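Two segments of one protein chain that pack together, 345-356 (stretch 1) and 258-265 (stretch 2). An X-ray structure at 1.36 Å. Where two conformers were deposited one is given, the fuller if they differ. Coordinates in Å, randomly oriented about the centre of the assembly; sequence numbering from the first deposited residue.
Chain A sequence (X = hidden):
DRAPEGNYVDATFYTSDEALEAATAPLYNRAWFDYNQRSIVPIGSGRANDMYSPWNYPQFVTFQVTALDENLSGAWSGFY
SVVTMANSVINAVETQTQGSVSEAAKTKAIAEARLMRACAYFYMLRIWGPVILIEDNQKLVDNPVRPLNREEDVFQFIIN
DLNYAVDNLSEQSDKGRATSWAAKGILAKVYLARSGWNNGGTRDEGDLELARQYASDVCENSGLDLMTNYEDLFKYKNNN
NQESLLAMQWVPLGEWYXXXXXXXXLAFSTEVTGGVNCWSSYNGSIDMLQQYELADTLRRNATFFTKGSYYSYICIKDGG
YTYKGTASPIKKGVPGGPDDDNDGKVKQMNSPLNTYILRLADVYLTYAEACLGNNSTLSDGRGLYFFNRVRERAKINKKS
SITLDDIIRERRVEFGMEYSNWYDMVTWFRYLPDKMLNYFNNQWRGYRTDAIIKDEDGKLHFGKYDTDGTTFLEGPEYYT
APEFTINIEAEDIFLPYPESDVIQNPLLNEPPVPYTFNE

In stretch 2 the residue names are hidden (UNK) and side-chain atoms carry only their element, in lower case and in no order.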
# COMPACT_ATOMS: atom_id res chain seq x y z
N LYS A 345 15.00 -18.73 3.23
CA LYS A 345 14.92 -17.63 2.27
C LYS A 345 14.89 -16.24 2.90
O LYS A 345 14.05 -15.40 2.56
CB LYS A 345 13.67 -17.81 1.40
CG LYS A 345 13.59 -19.12 0.62
CD LYS A 345 12.25 -19.25 -0.07
CE LYS A 345 12.23 -20.42 -1.04
NZ LYS A 345 10.86 -20.67 -1.57
N VAL A 346 15.80 -16.00 3.84
CA VAL A 346 15.99 -14.68 4.43
C VAL A 346 17.49 -14.39 4.33
O VAL A 346 18.30 -15.13 4.89
CB VAL A 346 15.54 -14.61 5.90
CG1 VAL A 346 15.89 -13.24 6.50
CG2 VAL A 346 14.05 -14.90 6.03
N LYS A 347 17.86 -13.33 3.62
CA LYS A 347 19.24 -12.88 3.51
C LYS A 347 19.26 -11.37 3.54
O LYS A 347 18.20 -10.74 3.53
CB LYS A 347 19.89 -13.39 2.21
CG LYS A 347 20.25 -14.86 2.22
CD LYS A 347 20.98 -15.29 0.95
CE LYS A 347 21.64 -16.67 1.12
NZ LYS A 347 23.00 -16.68 1.79
N GLN A 348 20.44 -10.77 3.64
CA GLN A 348 20.56 -9.32 3.62
C GLN A 348 19.81 -8.77 2.42
O GLN A 348 19.98 -9.25 1.30
CB GLN A 348 22.03 -8.91 3.57
CG GLN A 348 22.25 -7.41 3.54
CD GLN A 348 23.72 -7.03 3.56
OE1 GLN A 348 24.37 -7.13 4.58
NE2 GLN A 348 24.24 -6.61 2.41
N MET A 349 18.96 -7.77 2.66
CA MET A 349 18.18 -7.14 1.61
C MET A 349 17.45 -8.17 0.76
O MET A 349 17.38 -8.04 -0.46
CB MET A 349 19.08 -6.23 0.75
CG MET A 349 19.66 -5.09 1.56
SD MET A 349 20.74 -3.98 0.61
CE MET A 349 22.36 -4.57 1.05
N ASN A 350 16.88 -9.20 1.40
CA ASN A 350 16.19 -10.25 0.66
C ASN A 350 15.13 -10.91 1.53
O ASN A 350 15.43 -11.80 2.35
CB ASN A 350 17.18 -11.29 0.14
CG ASN A 350 16.61 -12.12 -0.98
OD1 ASN A 350 15.39 -12.22 -1.13
ND2 ASN A 350 17.48 -12.70 -1.79
N SER A 351 13.89 -10.45 1.36
CA SER A 351 12.75 -10.95 2.11
C SER A 351 11.94 -11.91 1.26
O SER A 351 11.75 -11.64 0.07
CB SER A 351 11.83 -9.80 2.51
OG SER A 351 10.62 -10.30 3.05
N PRO A 352 11.42 -12.99 1.85
CA PRO A 352 10.58 -13.94 1.14
C PRO A 352 9.11 -13.53 1.04
O PRO A 352 8.31 -14.24 0.41
CB PRO A 352 10.72 -15.20 2.00
CG PRO A 352 10.84 -14.69 3.36
CD PRO A 352 11.68 -13.43 3.24
N LEU A 353 8.73 -12.42 1.64
CA LEU A 353 7.34 -12.00 1.61
C LEU A 353 6.97 -11.33 0.31
O LEU A 353 7.73 -10.53 -0.24
CB LEU A 353 7.07 -11.04 2.76
CG LEU A 353 7.36 -11.60 4.15
CD1 LEU A 353 7.20 -10.50 5.16
CD2 LEU A 353 6.45 -12.76 4.49
N ASN A 354 5.78 -11.65 -0.18
CA ASN A 354 5.20 -10.86 -1.25
C ASN A 354 4.86 -9.45 -0.75
O ASN A 354 4.77 -9.23 0.48
CB ASN A 354 3.93 -11.53 -1.78
CG ASN A 354 4.22 -12.70 -2.69
OD1 ASN A 354 5.35 -12.91 -3.14
ND2 ASN A 354 3.18 -13.47 -2.98
N THR A 355 4.66 -8.52 -1.68
CA THR A 355 4.18 -7.18 -1.31
C THR A 355 2.73 -7.04 -1.76
O THR A 355 2.43 -7.06 -2.95
CB THR A 355 5.02 -6.07 -2.00
OG1 THR A 355 6.39 -6.21 -1.63
CG2 THR A 355 4.55 -4.68 -1.59
N TYR A 356 1.81 -6.95 -0.82
CA TYR A 356 0.40 -6.82 -1.16
C TYR A 356 0.11 -5.56 -1.97
O TYR A 356 0.64 -4.48 -1.68
CB TYR A 356 -0.46 -6.78 0.10
CG TYR A 356 -0.60 -8.10 0.79
CD1 TYR A 356 -1.33 -9.13 0.21
CD2 TYR A 356 -0.04 -8.33 2.04
CE1 TYR A 356 -1.48 -10.35 0.82
CE2 TYR A 356 -0.19 -9.57 2.68
CZ TYR A 356 -0.91 -10.57 2.04
OH TYR A 356 -1.08 -11.80 2.62
N UNK A 258 14.39 -9.37 -9.11
CA UNK A 258 13.23 -10.19 -8.78
C UNK A 258 13.07 -10.37 -7.28
O UNK A 258 12.22 -11.11 -6.83
c UNK A 258 13.39 -11.59 -9.37
c UNK A 258 13.46 -13.11 -11.35
c UNK A 258 13.35 -11.67 -10.87
o UNK A 258 12.62 -13.53 -12.17
o UNK A 258 14.38 -13.82 -10.89
N UNK A 259 13.90 -9.71 -6.49
CA UNK A 259 13.86 -9.88 -5.03
C UNK A 259 13.23 -8.72 -4.32
O UNK A 259 13.25 -7.59 -4.82
s UNK A 259 16.22 -11.43 -4.91
c UNK A 259 15.29 -9.98 -4.47
N UNK A 260 12.66 -9.02 -3.15
CA UNK A 260 12.12 -8.03 -2.23
C UNK A 260 13.28 -7.54 -1.38
O UNK A 260 13.70 -8.24 -0.44
o UNK A 260 10.87 -6.54 -0.33
c UNK A 260 11.07 -8.68 -1.35
c UNK A 260 10.41 -7.68 -0.43
n UNK A 260 9.35 -8.10 0.24
N UNK A 261 13.80 -6.36 -1.68
CA UNK A 261 15.03 -5.90 -1.04
C UNK A 261 14.85 -5.11 0.25
O UNK A 261 15.81 -4.54 0.76
c UNK A 261 16.31 -5.93 -3.17
c UNK A 261 15.91 -5.09 -2.02
o UNK A 261 15.18 -3.97 -2.52
N UNK A 262 13.64 -5.11 0.81
CA UNK A 262 13.31 -4.26 1.96
C UNK A 262 13.72 -4.81 3.32
O UNK A 262 13.66 -4.06 4.29
c UNK A 262 11.88 -1.70 0.92
c UNK A 262 11.81 -4.00 1.98
c UNK A 262 11.26 -3.10 0.86
c UNK A 262 9.74 -3.07 0.94
N UNK A 263 14.12 -6.08 3.40
CA UNK A 263 14.31 -6.77 4.69
C UNK A 263 15.14 -5.96 5.67
O UNK A 263 14.75 -5.75 6.83
c UNK A 263 14.94 -8.16 4.45
c UNK A 263 13.73 -9.37 6.29
c UNK A 263 16.18 -9.00 6.52
c UNK A 263 15.04 -9.24 5.54
N UNK A 264 16.30 -5.49 5.22
CA UNK A 264 17.26 -4.87 6.10
C UNK A 264 16.86 -3.45 6.51
O UNK A 264 17.28 -2.96 7.57
c UNK A 264 18.64 -4.88 5.44
o UNK A 264 19.08 -6.20 5.21
N UNK A 265 16.04 -2.80 5.70
CA UNK A 265 15.57 -1.45 6.01
C UNK A 265 14.37 -1.45 6.95
O UNK A 265 14.06 -0.42 7.54
c UNK A 265 16.50 -0.26 3.97
o UNK A 265 17.20 0.65 4.45
o UNK A 265 16.78 -0.82 2.90
c UNK A 265 15.24 -0.70 4.72
O HOH W 1 12.83 -11.74 -2.40
O HOH W 2 6.82 -6.96 0.87

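Position 258 carries three side-chain carbons in an unbranched run, the third bearing two oxygens. The chain is out of reach of stretch 1 and touches nothing there; a carboxylate on a three-carbon chain is Glu258.

At position 259 a single carbon is followed by sulfur. CB points toward stretch 1, and the sulfur lies 3.6 Å from ND2 of Asn350, a packing contact; this is Cys259.

Position 260 has two carbons, the second carrying one oxygen and one nitrogen. The nitrogen sits 3.0 Å from the backbone O of Leu353, as an amide donor should, and the residue is Asn260. Its ND2 donates to that carbonyl, while OD1 receives a weak bond from the backbone N of position 262, 3.3 Å away. The main chain is equally engaged: O of Asn260 accepts from N of Ser351 at 2.9 Å and nearly straight geometry.

In position 261 the first carbon carries one oxygen and one carbon, a branched pattern. CB points sideways, 4.4 Å from CB of Met349; this is Thr261. The closer approach is through the backbone, where CA of Thr261 makes a CA-H...O contact of 3.2 Å with O of Met349.

Position 262 shows four carbons forked at the second. CB points away from stretch 1, and the side chain makes no contact there; this is Leu262.

The same four-carbon fork recurs at position 263, but here CB points toward stretch 1, 4.0 Å from CB of Ser351. This is Leu263, whose CG approaches CG1 of Val346 at 4.2 Å in an apolar contact.

Position 264 has one carbon and one oxygen. The oxygen accepts a hydrogen bond from N of Met349 at 3.0 Å, within the type II turn from Lys347 to Asn350; this is Ser264.

Position 265 ends in a carboxylate on its second carbon, and its side chain makes no contact with stretch 1; this is Asp265.

The contact buries 549 Å² and rests on three hydrogen bonds, all to the backbone of stretch 1, two of them from side chains of stretch 2. Asn260 holds Ser351 with its main-chain O and Leu353 with its side-chain amide, and Ser264 secures the turn at Met349. Leu263 packs beside these polar anchors, against Val346 and Ser351. Two waters extend the network: one accepts from N of Asn260 and donates to OD1 of Asn350 and O of Ser351, while the other links ND2 of Asn260, through a weak bond, to O of Asn354 and OG1 of Thr355.

Stretch 2 258-265: ECNTLLSD
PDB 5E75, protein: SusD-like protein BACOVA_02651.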